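Local atomic coordinates of putative sugar binding protein (Salmonella enterica subsp. enterica serovar Typhimurium, PDB entry 3KNZ), a protein that probably binds phosphosugars or related carbohydrate derivatives through its sugar isomerase (SIS) domains. Residues A[202-206]-A[327-331]; A[302-306]-A[316-320]. All blocks are in the same frame, centred on the assembly; numbering follows the deposited sequence.

Overall arrangement
The chain builds two parallel five-stranded sheets flanked by helices, both in strand order 2-1-3-4-5, the doubled alpha/beta architecture of SIS-family proteins such as GlmS. Contacts 1 and 2 belong to the second half and lie on the same side of the chain's centre, their own centres about 10 Å apart. Along the chain, both segments of contact 2, 302-306 and 316-320, fall between those of contact 1, 202-206 and 327-331. Contact 2 sits at the edge of the second sheet; contact 1 packs helix 326-339 on the long helix 185-215. They meet directly: E328 holds the backbone of V319 and N320, and Y329 bonds N320 and stacks on F318.

Contact 1 (A[202-206]-A[327-331]); sequences LPALV and FEYII
I331 meets L202 and L205 where near-parallel turns of helices 185-215 and 326-339 pack together, the short segments 10.0 Å apart and crossing at -16°. No hydrogen bond links the two segments; the join is made by branched aliphatic side chains. The tight part is at L202 and L205. With CG1 beside the backbone N and the chain extended beyond it, I331 carries CD1 across to L202, whose CD2 branch it meets at 3.4 Å, the side chains crossing obliquely. The same I331 CD1 lies 3.9 Å from L205 CD2, so one methyl touches both leucines, which lie about a turn apart. L205, with CG anti to the backbone N (chi1 177°), drives CD2 against the opposite backbone, 3.1 Å from E328 O, the carbonyl that also accepts the N-H of I331. L202 CD2 also rests on the aliphatic part of E328, 3.8 Å from CG. The carboxylate beyond takes the backbone N-H of V319 with OE1 and that of N320 with OE2, two bonds that should fix its rotation and give each carboxylate oxygen a donor. The packing is slacker at V206, which crosses I331 at about a right angle and brings CG2 only to 4.1 Å from I331 CG2. P203 and A204, on the outer side of their helix, are exposed and turn that side of 202-206 to solvent. All six touching residues are nevertheless buried. Helix 15-32 covers one flank, with P24 against L202, N21 near V206 and M20 on I331, while F316, from the loop after strand 314-315, packs on L205. F327 leads off to H163, V166 and M170 of helix 161-179, and its ring meets F199 of helix 185-215 edge-to-face.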
ATOM      1  N   LEU A 202     -27.393  -5.565 -11.139  1.00 23.50           N
ATOM      2  CA  LEU A 202     -27.024  -5.745  -9.728  1.00 23.44           C
ATOM      3  C   LEU A 202     -28.126  -6.388  -8.863  1.00 23.44           C
ATOM      4  O   LEU A 202     -27.838  -7.231  -8.017  1.00 24.29           O
ATOM      5  CB  LEU A 202     -26.551  -4.420  -9.110  1.00 22.65           C
ATOM      6  CG  LEU A 202     -25.303  -3.816  -9.763  1.00 22.49           C
ATOM      7  CD1 LEU A 202     -24.876  -2.536  -9.076  1.00 16.74           C
ATOM      8  CD2 LEU A 202     -24.152  -4.823  -9.770  1.00 20.85           C
ATOM      9  N   PRO A 203     -29.390  -6.005  -9.077  1.00 22.99           N
ATOM     10  CA  PRO A 203     -30.425  -6.606  -8.245  1.00 22.77           C
ATOM     11  C   PRO A 203     -30.429  -8.128  -8.299  1.00 23.09           C
ATOM     12  O   PRO A 203     -30.632  -8.782  -7.270  1.00 23.73           O
ATOM     13  CB  PRO A 203     -31.711  -6.035  -8.834  1.00 22.20           C
ATOM     14  CG  PRO A 203     -31.293  -4.717  -9.389  1.00 21.66           C
ATOM     15  CD  PRO A 203     -29.930  -4.954  -9.954  1.00 22.89           C
ATOM     16  N   ALA A 204     -30.200  -8.686  -9.482  1.00 22.77           N
ATOM     17  CA  ALA A 204     -30.175 -10.131  -9.634  1.00 22.59           C
ATOM     18  C   ALA A 204     -28.968 -10.698  -8.892  1.00 22.82           C
ATOM     19  O   ALA A 204     -29.052 -11.761  -8.288  1.00 22.59           O
ATOM     20  CB  ALA A 204     -30.141 -10.518 -11.106  1.00 21.56           C
ATOM     21  N   LEU A 205     -27.851  -9.974  -8.935  1.00 23.18           N
ATOM     22  CA  LEU A 205     -26.621 -10.395  -8.248  1.00 23.28           C
ATOM     23  C   LEU A 205     -26.787 -10.355  -6.724  1.00 23.56           C
ATOM     24  O   LEU A 205     -26.231 -11.195  -6.016  1.00 23.77           O
ATOM     25  CB  LEU A 205     -25.432  -9.526  -8.681  1.00 22.62           C
ATOM     26  CG  LEU A 205     -24.077  -9.788  -8.017  1.00 20.51           C
ATOM     27  CD1 LEU A 205     -23.649 -11.246  -8.143  1.00 15.64           C
ATOM     28  CD2 LEU A 205     -23.037  -8.867  -8.629  1.00 16.45           C
ATOM     29  N   VAL A 206     -27.548  -9.383  -6.224  1.00 23.26           N
ATOM     30  CA  VAL A 206     -27.810  -9.281  -4.791  1.00 23.01           C
ATOM     31  C   VAL A 206     -28.603 -10.509  -4.312  1.00 23.33           C
ATOM     32  O   VAL A 206     -28.312 -11.078  -3.258  1.00 23.36           O
ATOM     33  CB  VAL A 206     -28.585  -7.981  -4.443  1.00 23.06           C
ATOM     34  CG1 VAL A 206     -29.043  -7.995  -2.985  1.00 20.53           C
ATOM     35  CG2 VAL A 206     -27.735  -6.748  -4.732  1.00 19.18           C
ATOM     36  N   PHE A 327     -18.254  -2.900  -9.905  1.00 23.48           N
ATOM     37  CA  PHE A 327     -19.496  -2.684  -9.165  1.00 23.19           C
ATOM     38  C   PHE A 327     -20.211  -4.011  -8.839  1.00 23.57           C
ATOM     39  O   PHE A 327     -21.080  -4.059  -7.966  1.00 23.77           O
ATOM     40  CB  PHE A 327     -20.444  -1.778  -9.963  1.00 23.42           C
ATOM     41  CG  PHE A 327     -19.889  -0.399 -10.265  1.00 23.10           C
ATOM     42  CD1 PHE A 327     -19.834   0.578  -9.281  1.00 23.07           C
ATOM     43  CD2 PHE A 327     -19.475  -0.067 -11.542  1.00 23.87           C
ATOM     44  CE1 PHE A 327     -19.347   1.846  -9.559  1.00 21.63           C
ATOM     45  CE2 PHE A 327     -18.991   1.201 -11.824  1.00 23.69           C
ATOM     46  CZ  PHE A 327     -18.921   2.154 -10.829  1.00 23.65           C
ATOM     47  N   GLU A 328     -19.847  -5.079  -9.547  1.00 23.84           N
ATOM     48  CA  GLU A 328     -20.468  -6.396  -9.360  1.00 23.48           C
ATOM     49  C   GLU A 328     -19.748  -7.286  -8.363  1.00 23.46           C
ATOM     50  O   GLU A 328     -20.371  -7.834  -7.454  1.00 23.23           O
ATOM     51  CB  GLU A 328     -20.524  -7.172 -10.686  1.00 23.72           C
ATOM     52  CG  GLU A 328     -21.505  -6.662 -11.730  1.00 24.26           C
ATOM     53  CD  GLU A 328     -21.536  -7.550 -12.967  1.00 25.78           C
ATOM     54  OE1 GLU A 328     -22.581  -8.182 -13.227  1.00 26.67           O
ATOM     55  OE2 GLU A 328     -20.507  -7.650 -13.661  1.00 26.93           O
ATOM     56  N   TYR A 329     -18.442  -7.459  -8.554  1.00 23.15           N
ATOM     57  CA  TYR A 329     -17.667  -8.379  -7.710  1.00 22.77           C
ATOM     58  C   TYR A 329     -17.541  -8.020  -6.214  1.00 22.74           C
ATOM     59  O   TYR A 329     -17.184  -8.877  -5.412  1.00 23.04           O
ATOM     60  CB  TYR A 329     -16.293  -8.649  -8.342  1.00 22.68           C
ATOM     61  CG  TYR A 329     -16.388  -9.529  -9.570  1.00 22.14           C
ATOM     62  CD1 TYR A 329     -16.430 -10.912  -9.447  1.00 22.17           C
ATOM     63  CD2 TYR A 329     -16.456  -8.986 -10.846  1.00 22.99           C
ATOM     64  CE1 TYR A 329     -16.529 -11.733 -10.562  1.00 20.32           C
ATOM     65  CE2 TYR A 329     -16.552  -9.802 -11.969  1.00 21.54           C
ATOM     66  CZ  TYR A 329     -16.591 -11.176 -11.816  1.00 21.28           C
ATOM     67  OH  TYR A 329     -16.692 -12.008 -12.909  1.00 18.46           O
ATOM     68  N   ILE A 330     -17.834  -6.781  -5.828  1.00 22.72           N
ATOM     69  CA  ILE A 330     -17.768  -6.405  -4.405  1.00 22.07           C
ATOM     70  C   ILE A 330     -19.045  -6.816  -3.659  1.00 22.11           C
ATOM     71  O   ILE A 330     -19.044  -6.958  -2.432  1.00 21.70           O
ATOM     72  CB  ILE A 330     -17.555  -4.881  -4.222  1.00 21.93           C
ATOM     73  CG1 ILE A 330     -17.400  -4.514  -2.735  1.00 21.97           C
ATOM     74  CG2 ILE A 330     -18.723  -4.111  -4.816  1.00 20.45           C
ATOM     75  CD1 ILE A 330     -16.301  -5.285  -1.985  1.00 18.32           C
ATOM     76  N   ILE A 331     -20.125  -7.017  -4.417  1.00 22.44           N
ATOM     77  CA  ILE A 331     -21.440  -7.358  -3.864  1.00 22.38           C
ATOM     78  C   ILE A 331     -21.478  -8.661  -3.057  1.00 22.58           C
ATOM     79  O   ILE A 331     -22.008  -8.672  -1.946  1.00 22.20           O
ATOM     80  CB  ILE A 331     -22.536  -7.329  -4.974  1.00 22.73           C
ATOM     81  CG1 ILE A 331     -22.803  -5.868  -5.371  1.00 22.62           C
ATOM     82  CG2 ILE A 331     -23.818  -7.991  -4.486  1.00 20.47           C
ATOM     83  CD1 ILE A 331     -23.705  -5.672  -6.553  1.00 22.06           C
TER

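Contact 2 (A[302-306]-A[316-320]); sequences RIGPQ and FPFVN
G304 O lies at the edge of the F318 ring, in its plane, and P305 N near that plane, 3.8 Å from F318 CD2. One ring face carries F316 CD2, 3.8 Å above the plane and over the ring centre; Y329 stacks on the opposite face. P317 CD lies over one face of the F316 ring, toward its rim, and F318 CG at its edge. With CG beside the backbone N (chi1 -65°), F318 reaches the strand, where its CZ touches I303 CG2 at 3.6 Å. F316 N donates to G304 O at 3.2 Å, fairly straight at the hydrogen (159°) but from 39° above the carbonyl plane. In return, F316 O receives a CA-H...O contact from P305 CA at 3.2 Å, while also accepting F318 N across the inverse gamma turn centred on P317. P305 CG approaches N320 ND2 at 3.4 Å; that amide is held by P280 O and Y329 OH. G304 ends strand 300-304, which lies between 273-278 and the edge strand 314-315 of the second parallel sheet. I303 packs on I276 and L278 of the former, and helices 185-215 and 326-339 cover F316 and F318 respectively.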
ATOM      1  N   ARG A 302     -14.930 -19.968  -4.928  1.00 24.44           N
ATOM      2  CA  ARG A 302     -14.614 -19.214  -6.133  1.00 24.78           C
ATOM      3  C   ARG A 302     -15.840 -18.487  -6.673  1.00 24.39           C
ATOM      4  O   ARG A 302     -16.935 -19.031  -6.700  1.00 24.89           O
ATOM      5  CB  ARG A 302     -14.006 -20.160  -7.181  1.00 25.61           C
ATOM      6  CG  ARG A 302     -12.629 -20.697  -6.765  1.00 25.87           C
ATOM      7  CD  ARG A 302     -12.169 -21.905  -7.576  1.00 30.17           C
ATOM      8  NE  ARG A 302     -11.908 -21.615  -8.987  1.00 34.09           N
ATOM      9  CZ  ARG A 302     -10.760 -21.155  -9.472  1.00 37.11           C
ATOM     10  NH1 ARG A 302      -9.748 -20.901  -8.664  1.00 49.36           N
ATOM     11  NH2 ARG A 302     -10.618 -20.931 -10.765  1.00 34.78           N
ATOM     12  N   ILE A 303     -15.638 -17.242  -7.092  1.00 23.99           N
ATOM     13  CA  ILE A 303     -16.708 -16.399  -7.602  1.00 23.01           C
ATOM     14  C   ILE A 303     -16.420 -15.983  -9.029  1.00 22.95           C
ATOM     15  O   ILE A 303     -15.434 -15.310  -9.294  1.00 21.59           O
ATOM     16  CB  ILE A 303     -16.838 -15.116  -6.768  1.00 23.19           C
ATOM     17  CG1 ILE A 303     -17.163 -15.449  -5.305  1.00 22.16           C
ATOM     18  CG2 ILE A 303     -17.908 -14.209  -7.365  1.00 21.12           C
ATOM     19  CD1 ILE A 303     -16.973 -14.272  -4.349  1.00 20.46           C
ATOM     20  N   GLY A 304     -17.288 -16.379  -9.951  1.00 24.16           N
ATOM     21  CA  GLY A 304     -17.110 -16.023 -11.356  1.00 24.81           C
ATOM     22  C   GLY A 304     -18.191 -16.612 -12.232  1.00 25.04           C
ATOM     23  O   GLY A 304     -19.024 -17.375 -11.755  1.00 25.65           O
ATOM     24  N   PRO A 305     -18.188 -16.252 -13.521  1.00 25.41           N
ATOM     25  CA  PRO A 305     -19.171 -16.771 -14.471  1.00 25.80           C
ATOM     26  C   PRO A 305     -18.925 -18.213 -14.891  1.00 26.76           C
ATOM     27  O   PRO A 305     -19.879 -18.929 -15.177  1.00 27.84           O
ATOM     28  CB  PRO A 305     -19.029 -15.839 -15.679  1.00 25.45           C
ATOM     29  CG  PRO A 305     -17.668 -15.289 -15.576  1.00 26.01           C
ATOM     30  CD  PRO A 305     -17.341 -15.208 -14.116  1.00 25.19           C
ATOM     31  N   GLN A 306     -17.671 -18.651 -14.927  1.00 27.63           N
ATOM     32  CA  GLN A 306     -17.375 -20.024 -15.349  1.00 28.13           C
ATOM     33  C   GLN A 306     -16.794 -20.934 -14.259  1.00 27.61           C
ATOM     34  O   GLN A 306     -16.236 -21.982 -14.553  1.00 27.34           O
ATOM     35  CB  GLN A 306     -16.505 -20.011 -16.610  1.00 28.36           C
ATOM     36  CG  GLN A 306     -17.324 -19.666 -17.854  1.00 33.79           C
ATOM     37  CD  GLN A 306     -16.511 -19.659 -19.132  1.00 40.11           C
ATOM     38  OE1 GLN A 306     -15.695 -18.763 -19.366  1.00 44.44           O
ATOM     39  NE2 GLN A 306     -16.764 -20.640 -19.993  1.00 44.95           N
ATOM     40  N   PHE A 316     -22.213 -17.313 -11.386  1.00 23.90           N
ATOM     41  CA  PHE A 316     -23.236 -16.337 -11.717  1.00 24.40           C
ATOM     42  C   PHE A 316     -22.899 -15.619 -13.021  1.00 24.13           C
ATOM     43  O   PHE A 316     -21.741 -15.309 -13.276  1.00 24.80           O
ATOM     44  CB  PHE A 316     -23.358 -15.335 -10.566  1.00 24.70           C
ATOM     45  CG  PHE A 316     -24.294 -14.193 -10.843  1.00 25.74           C
ATOM     46  CD1 PHE A 316     -25.640 -14.287 -10.514  1.00 25.37           C
ATOM     47  CD2 PHE A 316     -23.826 -13.018 -11.421  1.00 24.91           C
ATOM     48  CE1 PHE A 316     -26.510 -13.233 -10.772  1.00 25.46           C
ATOM     49  CE2 PHE A 316     -24.685 -11.962 -11.670  1.00 26.29           C
ATOM     50  CZ  PHE A 316     -26.032 -12.070 -11.347  1.00 25.37           C
ATOM     51  N   PRO A 317     -23.915 -15.346 -13.848  1.00 23.76           N
ATOM     52  CA  PRO A 317     -23.682 -14.682 -15.133  1.00 23.88           C
ATOM     53  C   PRO A 317     -23.366 -13.186 -15.020  1.00 23.77           C
ATOM     54  O   PRO A 317     -24.182 -12.355 -15.379  1.00 24.43           O
ATOM     55  CB  PRO A 317     -25.010 -14.896 -15.870  1.00 23.51           C
ATOM     56  CG  PRO A 317     -26.029 -15.004 -14.789  1.00 22.39           C
ATOM     57  CD  PRO A 317     -25.338 -15.687 -13.651  1.00 23.43           C
ATOM     58  N   PHE A 318     -22.186 -12.846 -14.524  1.00 24.47           N
ATOM     59  CA  PHE A 318     -21.799 -11.447 -14.398  1.00 24.71           C
ATOM     60  C   PHE A 318     -21.780 -10.773 -15.753  1.00 23.92           C
ATOM     61  O   PHE A 318     -21.507 -11.416 -16.760  1.00 24.28           O
ATOM     62  CB  PHE A 318     -20.383 -11.323 -13.823  1.00 25.55           C
ATOM     63  CG  PHE A 318     -20.251 -11.810 -12.417  1.00 27.16           C
ATOM     64  CD1 PHE A 318     -20.409 -10.940 -11.358  1.00 28.78           C
ATOM     65  CD2 PHE A 318     -19.958 -13.136 -12.157  1.00 29.15           C
ATOM     66  CE1 PHE A 318     -20.288 -11.382 -10.059  1.00 29.96           C
ATOM     67  CE2 PHE A 318     -19.835 -13.584 -10.863  1.00 30.66           C
ATOM     68  CZ  PHE A 318     -20.002 -12.706  -9.809  1.00 29.46           C
ATOM     69  N   VAL A 319     -22.064  -9.474 -15.770  1.00 23.27           N
ATOM     70  CA  VAL A 319     -21.951  -8.685 -16.983  1.00 22.31           C
ATOM     71  C   VAL A 319     -20.477  -8.700 -17.399  1.00 22.88           C
ATOM     72  O   VAL A 319     -20.162  -8.741 -18.586  1.00 24.18           O
ATOM     73  CB  VAL A 319     -22.468  -7.238 -16.771  1.00 22.44           C
ATOM     74  CG1 VAL A 319     -22.102  -6.334 -17.941  1.00 19.39           C
ATOM     75  CG2 VAL A 319     -23.974  -7.247 -16.548  1.00 20.86           C
ATOM     76  N   ASN A 320     -19.577  -8.702 -16.415  1.00 23.11           N
ATOM     77  CA  ASN A 320     -18.119  -8.750 -16.661  1.00 22.84           C
ATOM     78  C   ASN A 320     -17.528  -7.661 -17.544  1.00 22.61           C
ATOM     79  O   ASN A 320     -16.574  -7.902 -18.280  1.00 22.43           O
ATOM     80  CB  ASN A 320     -17.676 -10.124 -17.189  1.00 22.38           C
ATOM     81  CG  ASN A 320     -17.086 -11.009 -16.109  1.00 22.68           C
ATOM     82  OD1 ASN A 320     -17.006 -10.631 -14.941  1.00 24.70           O
ATOM     83  ND2 ASN A 320     -16.634 -12.179 -16.503  1.00 20.41           N
TER